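Local coordinates for protein phosphoribosylformylglycinamidine cyclo-ligase (Thermus thermophilus HB8, PDB 5AVM) that probably catalyses the ATP-dependent ring closure of formylglycinamidine ribonucleotide to aminoimidazole ribonucleotide, a step of de novo purine biosynthesis, at residues B[105-110]-B[148-153]; B[61-66]-B[81-86]. All coordinates share one frame; numbering follows the deposited sequence.

Contact 1: residues B[105-110]-B[148-153]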
ATOM      1  N   LEU B 105      -7.825  -0.750  -1.924  1.00 29.14           N
ATOM      2  CA  LEU B 105      -8.817   0.220  -2.401  1.00 29.69           C
ATOM      3  C   LEU B 105      -9.598   0.866  -1.252  1.00 29.25           C
ATOM      4  O   LEU B 105     -10.121   0.168  -0.390  1.00 31.61           O
ATOM      5  CB  LEU B 105      -9.789  -0.462  -3.378  1.00 27.67           C
ATOM      6  CG  LEU B 105      -9.307  -0.714  -4.817  1.00 28.87           C
ATOM      7  CD1 LEU B 105      -7.863  -1.184  -4.833  1.00 26.56           C
ATOM      8  CD2 LEU B 105     -10.216  -1.746  -5.484  1.00 29.28           C
ATOM      9  N   ALA B 106      -9.675   2.194  -1.242  1.00 27.34           N
ATOM     10  CA  ALA B 106     -10.394   2.911  -0.185  1.00 26.62           C
ATOM     11  C   ALA B 106     -11.304   3.994  -0.770  1.00 27.26           C
ATOM     12  O   ALA B 106     -10.896   4.761  -1.642  1.00 26.40           O
ATOM     13  CB  ALA B 106      -9.402   3.531   0.794  1.00 25.49           C
ATOM     14  N   ALA B 107     -12.534   4.065  -0.275  1.00 26.72           N
ATOM     15  CA  ALA B 107     -13.487   5.041  -0.787  1.00 26.72           C
ATOM     16  C   ALA B 107     -14.447   5.533   0.275  1.00 27.23           C
ATOM     17  O   ALA B 107     -14.545   4.952   1.357  1.00 26.59           O
ATOM     18  CB  ALA B 107     -14.281   4.424  -1.914  1.00 26.22           C
ATOM     19  N   SER B 108     -15.155   6.613  -0.052  1.00 27.73           N
ATOM     20  CA  SER B 108     -16.156   7.181   0.841  1.00 27.86           C
ATOM     21  C   SER B 108     -17.191   6.070   0.991  1.00 29.06           C
ATOM     22  O   SER B 108     -17.666   5.773   2.087  1.00 29.40           O
ATOM     23  CB  SER B 108     -16.793   8.413   0.200  1.00 27.87           C
ATOM     24  OG  SER B 108     -17.847   8.916   0.996  1.00 29.32           O
ATOM     25  N   HIS B 109     -17.529   5.453  -0.135  1.00 30.14           N
ATOM     26  CA  HIS B 109     -18.467   4.354  -0.137  1.00 31.08           C
ATOM     27  C   HIS B 109     -18.135   3.373  -1.251  1.00 31.74           C
ATOM     28  O   HIS B 109     -18.204   3.703  -2.433  1.00 32.43           O
ATOM     29  CB  HIS B 109     -19.899   4.857  -0.288  1.00 32.83           C
ATOM     30  CG  HIS B 109     -20.918   3.766  -0.194  1.00 35.56           C
ATOM     31  ND1 HIS B 109     -21.207   2.925  -1.247  1.00 38.27           N
ATOM     32  CD2 HIS B 109     -21.659   3.326   0.851  1.00 37.07           C
ATOM     33  CE1 HIS B 109     -22.080   2.012  -0.856  1.00 38.58           C
ATOM     34  NE2 HIS B 109     -22.371   2.233   0.413  1.00 38.94           N
ATOM     35  N   LEU B 110     -17.769   2.163  -0.853  1.00 32.72           N
ATOM     36  CA  LEU B 110     -17.408   1.101  -1.781  1.00 33.41           C
ATOM     37  C   LEU B 110     -18.580   0.674  -2.670  1.00 34.64           C
ATOM     38  O   LEU B 110     -19.158  -0.399  -2.485  1.00 34.64           O
ATOM     39  CB  LEU B 110     -16.880  -0.103  -0.988  1.00 31.61           C
ATOM     40  CG  LEU B 110     -15.669   0.172  -0.091  1.00 30.88           C
ATOM     41  CD1 LEU B 110     -15.417  -1.018   0.809  1.00 28.67           C
ATOM     42  CD2 LEU B 110     -14.444   0.466  -0.952  1.00 30.50           C
ATOM     43  N   GLY B 148     -18.198  10.219  -2.718  1.00 36.13           N
ATOM     44  CA  GLY B 148     -17.975   9.571  -4.001  1.00 34.05           C
ATOM     45  C   GLY B 148     -16.530   9.344  -4.413  1.00 33.08           C
ATOM     46  O   GLY B 148     -16.275   8.762  -5.468  1.00 31.96           O
ATOM     47  N   ALA B 149     -15.587   9.790  -3.586  1.00 32.17           N
ATOM     48  CA  ALA B 149     -14.167   9.642  -3.884  1.00 32.66           C
ATOM     49  C   ALA B 149     -13.607   8.251  -3.571  1.00 33.68           C
ATOM     50  O   ALA B 149     -14.125   7.527  -2.714  1.00 34.43           O
ATOM     51  CB  ALA B 149     -13.362  10.707  -3.140  1.00 31.09           C
ATOM     52  N   TRP B 150     -12.534   7.905  -4.285  1.00 33.08           N
ATOM     53  CA  TRP B 150     -11.834   6.627  -4.155  1.00 30.92           C
ATOM     54  C   TRP B 150     -10.330   6.852  -4.230  1.00 30.68           C
ATOM     55  O   TRP B 150      -9.869   7.833  -4.802  1.00 31.90           O
ATOM     56  CB  TRP B 150     -12.196   5.682  -5.301  1.00 29.81           C
ATOM     57  CG  TRP B 150     -13.479   4.931  -5.175  1.00 28.79           C
ATOM     58  CD1 TRP B 150     -14.745   5.413  -5.346  1.00 27.44           C
ATOM     59  CD2 TRP B 150     -13.615   3.534  -4.890  1.00 29.23           C
ATOM     60  NE1 TRP B 150     -15.661   4.400  -5.189  1.00 26.84           N
ATOM     61  CE2 TRP B 150     -14.993   3.237  -4.907  1.00 27.17           C
ATOM     62  CE3 TRP B 150     -12.700   2.499  -4.621  1.00 29.37           C
ATOM     63  CZ2 TRP B 150     -15.480   1.951  -4.662  1.00 27.42           C
ATOM     64  CZ3 TRP B 150     -13.187   1.221  -4.381  1.00 27.11           C
ATOM     65  CH2 TRP B 150     -14.562   0.959  -4.404  1.00 28.17           C
ATOM     66  N   ASP B 151      -9.569   5.927  -3.661  1.00 30.22           N
ATOM     67  CA  ASP B 151      -8.116   5.994  -3.704  1.00 29.37           C
ATOM     68  C   ASP B 151      -7.684   4.584  -4.079  1.00 29.54           C
ATOM     69  O   ASP B 151      -7.948   3.623  -3.356  1.00 30.08           O
ATOM     70  CB  ASP B 151      -7.530   6.374  -2.345  1.00 30.45           C
ATOM     71  CG  ASP B 151      -6.045   6.683  -2.418  1.00 31.61           C
ATOM     72  OD1 ASP B 151      -5.356   6.104  -3.275  1.00 34.02           O
ATOM     73  OD2 ASP B 151      -5.556   7.496  -1.611  1.00 33.80           O
ATOM     74  N   ILE B 152      -7.032   4.467  -5.224  1.00 28.31           N
ATOM     75  CA  ILE B 152      -6.584   3.183  -5.718  1.00 26.18           C
ATOM     76  C   ILE B 152      -5.068   3.113  -5.596  1.00 25.45           C
ATOM     77  O   ILE B 152      -4.341   3.814  -6.304  1.00 24.11           O
ATOM     78  CB  ILE B 152      -7.024   3.019  -7.185  1.00 27.53           C
ATOM     79  CG1 ILE B 152      -8.540   3.245  -7.273  1.00 26.28           C
ATOM     80  CG2 ILE B 152      -6.627   1.648  -7.715  1.00 25.90           C
ATOM     81  CD1 ILE B 152      -9.079   3.325  -8.676  1.00 27.75           C
ATOM     82  N   ALA B 153      -4.605   2.278  -4.669  1.00 23.82           N
ATOM     83  CA  ALA B 153      -3.181   2.095  -4.419  1.00 21.57           C
ATOM     84  C   ALA B 153      -2.851   0.619  -4.511  1.00 21.41           C
ATOM     85  O   ALA B 153      -3.745  -0.219  -4.543  1.00 22.65           O
ATOM     86  CB  ALA B 153      -2.820   2.621  -3.052  1.00 19.18           C
TER
HETATM   87  O   HOH W   1     -16.842   6.527  -2.750  1.00 30.06           O

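Contact 2: residues B[61-66]-B[81-86]. With SO4 (sulfate ion), chain L.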
ATOM      1  N   ASP B  61       2.404   2.248  -5.148  1.00 22.94           N
ATOM      2  CA  ASP B  61       1.929   3.437  -5.868  1.00 23.28           C
ATOM      3  C   ASP B  61       0.437   3.623  -5.729  1.00 22.06           C
ATOM      4  O   ASP B  61      -0.252   2.773  -5.181  1.00 23.23           O
ATOM      5  CB  ASP B  61       2.226   3.318  -7.372  1.00 23.12           C
ATOM      6  CG  ASP B  61       3.695   3.435  -7.700  1.00 23.93           C
ATOM      7  OD1 ASP B  61       4.256   4.534  -7.533  1.00 28.58           O
ATOM      8  OD2 ASP B  61       4.294   2.431  -8.131  1.00 25.55           O
ATOM      9  N   GLY B  62      -0.046   4.737  -6.261  1.00 22.15           N
ATOM     10  CA  GLY B  62      -1.464   5.036  -6.237  1.00 23.41           C
ATOM     11  C   GLY B  62      -1.850   5.535  -7.615  1.00 24.82           C
ATOM     12  O   GLY B  62      -1.006   6.070  -8.331  1.00 25.86           O
ATOM     13  N   VAL B  63      -3.105   5.351  -8.007  1.00 25.78           N
ATOM     14  CA  VAL B  63      -3.549   5.820  -9.314  1.00 25.61           C
ATOM     15  C   VAL B  63      -3.459   7.346  -9.320  1.00 26.06           C
ATOM     16  O   VAL B  63      -2.911   7.950 -10.249  1.00 27.66           O
ATOM     17  CB  VAL B  63      -5.007   5.359  -9.610  1.00 25.69           C
ATOM     18  CG1 VAL B  63      -5.525   6.007 -10.879  1.00 26.86           C
ATOM     19  CG2 VAL B  63      -5.050   3.845  -9.767  1.00 23.86           C
ATOM     20  N   GLY B  64      -3.971   7.968  -8.265  1.00 25.44           N
ATOM     21  CA  GLY B  64      -3.936   9.418  -8.177  1.00 26.29           C
ATOM     22  C   GLY B  64      -5.284  10.044  -8.480  1.00 24.81           C
ATOM     23  O   GLY B  64      -6.277   9.341  -8.596  1.00 23.61           O
ATOM     24  N   THR B  65      -5.315  11.364  -8.615  1.00 26.08           N
ATOM     25  CA  THR B  65      -6.550  12.079  -8.898  1.00 27.83           C
ATOM     26  C   THR B  65      -7.177  11.655 -10.226  1.00 28.86           C
ATOM     27  O   THR B  65      -8.356  11.921 -10.478  1.00 29.98           O
ATOM     28  CB  THR B  65      -6.303  13.602  -8.867  1.00 28.29           C
ATOM     29  OG1 THR B  65      -6.053  14.005  -7.513  1.00 31.10           O
ATOM     30  CG2 THR B  65      -7.497  14.368  -9.407  1.00 28.50           C
ATOM     31  N   LYS B  66      -6.400  10.986 -11.076  1.00 28.70           N
ATOM     32  CA  LYS B  66      -6.936  10.516 -12.351  1.00 27.74           C
ATOM     33  C   LYS B  66      -8.213   9.745 -12.061  1.00 27.40           C
ATOM     34  O   LYS B  66      -9.120   9.699 -12.887  1.00 27.67           O
ATOM     35  CB  LYS B  66      -5.951   9.582 -13.058  1.00 27.07           C
ATOM     36  CG  LYS B  66      -6.449   9.065 -14.403  1.00 26.58           C
ATOM     37  CD  LYS B  66      -5.315   8.418 -15.187  1.00 28.18           C
ATOM     38  CE  LYS B  66      -5.714   8.120 -16.628  1.00 27.00           C
ATOM     39  NZ  LYS B  66      -4.520   7.713 -17.437  1.00 25.23           N
ATOM     40  N   PHE B  81      -5.219  -0.822 -15.215  1.00 26.05           N
ATOM     41  CA  PHE B  81      -3.957  -0.807 -15.939  1.00 25.91           C
ATOM     42  C   PHE B  81      -3.104   0.384 -15.509  1.00 25.28           C
ATOM     43  O   PHE B  81      -1.875   0.294 -15.467  1.00 25.32           O
ATOM     44  CB  PHE B  81      -4.204  -0.776 -17.456  1.00 25.78           C
ATOM     45  CG  PHE B  81      -4.797  -2.051 -17.997  1.00 26.13           C
ATOM     46  CD1 PHE B  81      -6.120  -2.399 -17.711  1.00 26.16           C
ATOM     47  CD2 PHE B  81      -4.027  -2.919 -18.772  1.00 26.17           C
ATOM     48  CE1 PHE B  81      -6.667  -3.589 -18.184  1.00 25.76           C
ATOM     49  CE2 PHE B  81      -4.562  -4.115 -19.252  1.00 26.41           C
ATOM     50  CZ  PHE B  81      -5.886  -4.450 -18.957  1.00 26.42           C
ATOM     51  N   ASP B  82      -3.754   1.497 -15.186  1.00 24.24           N
ATOM     52  CA  ASP B  82      -3.030   2.681 -14.751  1.00 25.09           C
ATOM     53  C   ASP B  82      -2.164   2.365 -13.544  1.00 24.79           C
ATOM     54  O   ASP B  82      -1.001   2.752 -13.494  1.00 24.76           O
ATOM     55  CB  ASP B  82      -3.996   3.821 -14.407  1.00 26.87           C
ATOM     56  CG  ASP B  82      -4.538   4.530 -15.651  1.00 29.91           C
ATOM     57  OD1 ASP B  82      -3.725   4.994 -16.487  1.00 29.48           O
ATOM     58  OD2 ASP B  82      -5.780   4.632 -15.793  1.00 29.81           O
ATOM     59  N   LEU B  83      -2.727   1.652 -12.573  1.00 24.45           N
ATOM     60  CA  LEU B  83      -1.989   1.294 -11.361  1.00 24.02           C
ATOM     61  C   LEU B  83      -0.909   0.234 -11.590  1.00 23.14           C
ATOM     62  O   LEU B  83       0.253   0.420 -11.226  1.00 22.20           O
ATOM     63  CB  LEU B  83      -2.961   0.796 -10.287  1.00 22.22           C
ATOM     64  CG  LEU B  83      -2.319   0.368  -8.969  1.00 21.16           C
ATOM     65  CD1 LEU B  83      -1.406   1.471  -8.447  1.00 18.83           C
ATOM     66  CD2 LEU B  83      -3.412   0.046  -7.974  1.00 20.70           C
ATOM     67  N   VAL B  84      -1.308  -0.882 -12.186  1.00 23.22           N
ATOM     68  CA  VAL B  84      -0.396  -1.983 -12.457  1.00 23.20           C
ATOM     69  C   VAL B  84       0.760  -1.555 -13.356  1.00 24.25           C
ATOM     70  O   VAL B  84       1.926  -1.828 -13.049  1.00 25.01           O
ATOM     71  CB  VAL B  84      -1.163  -3.167 -13.090  1.00 21.72           C
ATOM     72  CG1 VAL B  84      -0.201  -4.227 -13.592  1.00 20.54           C
ATOM     73  CG2 VAL B  84      -2.103  -3.761 -12.053  1.00 19.38           C
ATOM     74  N   ASN B  85       0.442  -0.879 -14.459  1.00 23.73           N
ATOM     75  CA  ASN B  85       1.472  -0.418 -15.386  1.00 22.94           C
ATOM     76  C   ASN B  85       2.409   0.609 -14.768  1.00 22.27           C
ATOM     77  O   ASN B  85       3.592   0.637 -15.091  1.00 24.52           O
ATOM     78  CB  ASN B  85       0.830   0.160 -16.641  1.00 23.87           C
ATOM     79  CG  ASN B  85       0.221  -0.909 -17.506  1.00 24.49           C
ATOM     80  OD1 ASN B  85       0.222  -2.084 -17.132  1.00 24.21           O
ATOM     81  ND2 ASN B  85      -0.305  -0.521 -18.665  1.00 23.15           N
ATOM     82  N   HIS B  86       1.883   1.458 -13.890  1.00 20.01           N
ATOM     83  CA  HIS B  86       2.696   2.461 -13.218  1.00 19.62           C
ATOM     84  C   HIS B  86       3.604   1.722 -12.241  1.00 21.43           C
ATOM     85  O   HIS B  86       4.762   2.086 -12.049  1.00 20.88           O
ATOM     86  CB  HIS B  86       1.782   3.446 -12.485  1.00 19.88           C
ATOM     87  CG  HIS B  86       2.503   4.549 -11.770  1.00 20.33           C
ATOM     88  ND1 HIS B  86       1.959   5.805 -11.613  1.00 21.22           N
ATOM     89  CD2 HIS B  86       3.684   4.569 -11.110  1.00 20.69           C
ATOM     90  CE1 HIS B  86       2.770   6.551 -10.884  1.00 19.48           C
ATOM     91  NE2 HIS B  86       3.823   5.823 -10.564  1.00 20.51           N
TER
HETATM   92  S   SO4 L 401      -2.247  13.663  -9.482  1.00 33.96           S
HETATM   93  O1  SO4 L 401      -3.320  14.634  -9.225  1.00 35.16           O
HETATM   94  O2  SO4 L 401      -2.156  12.705  -8.354  1.00 36.27           O
HETATM   95  O3  SO4 L 401      -2.535  12.927 -10.727  1.00 33.39           O
HETATM   96  O4  SO4 L 401      -0.967  14.382  -9.632  1.00 37.10           O

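Contact 1: residues B[105-110]-B[148-153]
Ala107 lies under the indole of Trp150, its CB over one face of the ring, and the two residues form a non-hydrogen-bonded pair of antiparallel strands. A small residue suits a place directly over the indole face. Leu110 follows after the turn: its CD2 reaches the six-membered ring obliquely, 3.5 Å from Trp150 CH2. Leu105 CB meets the rim in the ring plane, 3.9 Å from Trp150 CZ3. Chi1 of -81° sets Trp150 CG anti to the carbonyl carbon, from where the ring extends over Ala107. An alanine in place of Trp150 would probably leave a gap over the Ala107 methyl and deprive Leu110 CD2 of its aromatic neighbour.

Backbone bonds set this register. Ala106 N donates to Asp151 O at 3.1 Å, and Asp151 N returns a bond to Ala106 O at 2.7 Å. Past the strand end, Ser108 N donates to Ala149 O (3.0 Å), and the same oxygen accepts from a water that in turn takes the N-H of His109, so one carbonyl ties down the start of the turn.

On the face that carries Ala106 and Asp151, Tyr145 of the same chain touches both, and the buried Asp151 carboxylate bonds Tyr145 and Tyr104 of the second subunit. On the face of Trp150, Val114, Leu115 and Leu118 of helix 112-129 and Leu71 of helix 66-72 pack against the indole. This is the antiparallel pairing of two central strands in a mixed sheet of the PurM N-terminal domain, with helices on one face and the second subunit reached from the other.

Contact 2: residues B[61-66]-B[81-86]
Asp61 lies across the imidazole of His86, with its CB over one face of the ring, offset toward the rim. The carboxylate plane is turned 41° from the ring, and Asp61 OD1 comes within 3.3 Å of His86 NE2, but the angle is too poor for a hydrogen bond. His86 instead uses ND1 for Thr187 OG1, while the rings of His221 and His243 also meet its imidazole. A flat ring with a polar rim suits these neighbours.

One turn back along the helix, Leu83 fills the angle between strand and helix. Its CB is 3.7 Å from Val63 CG2, and its CD1 approaches Asp61 O at 3.7 Å. Val63 and Leu83 cross at about a right angle.

Lys66 runs out fully extended, CG anti to the backbone N (chi1 -180°), and NZ forms a salt bridge with Asp82 OD1 at 3.0 Å, meeting that oxygen from above the carboxylate plane. The ammonium also reaches His186 O, Arg219 O and Tyr190 OH, with Asp82 four partners for three N-H groups, so some must share, while Asp82 OD1 accepts from His221 N. A long cation suits this meeting of oxygens.

In the loop before Lys66, Thr65 N makes a weak hydrogen bond to sulfate O2 (3.4 Å), and Gly189 N and Tyr190 N also hold the ion, probably from the crystallisation liquor. Gly64 fits its backbone angles, where a CB would press on Val63 O and also crowd sulfate O2. Helix 79-92 thus packs against the end of strand 54-62 and the loop after it, in the PurM N-terminal domain.

Overall arrangement
From the N terminus, strand 54-62 runs into the loop 63-65 and helix 66-72, and contact 2 closes when helix 79-92 comes back against the strand's end. The chain passes through strand 97-107, helix 112-129 and strand 137-140 before strand 150-161 pairs with 97-107 in contact 1. The two closures follow in series, neither nested nor crossed. They meet because strands 54-62 and 150-161 are neighbours in one mixed sheet: Ile152 O lies 2.6 Å from Val63 N, a probable hydrogen bond, and Ile152 CG2 packs on Leu83 CD2. Contact 1 joins two central strands, contact 2 fastens a helix to an outermost strand of the sheet within this chain, and both reach the second subunit.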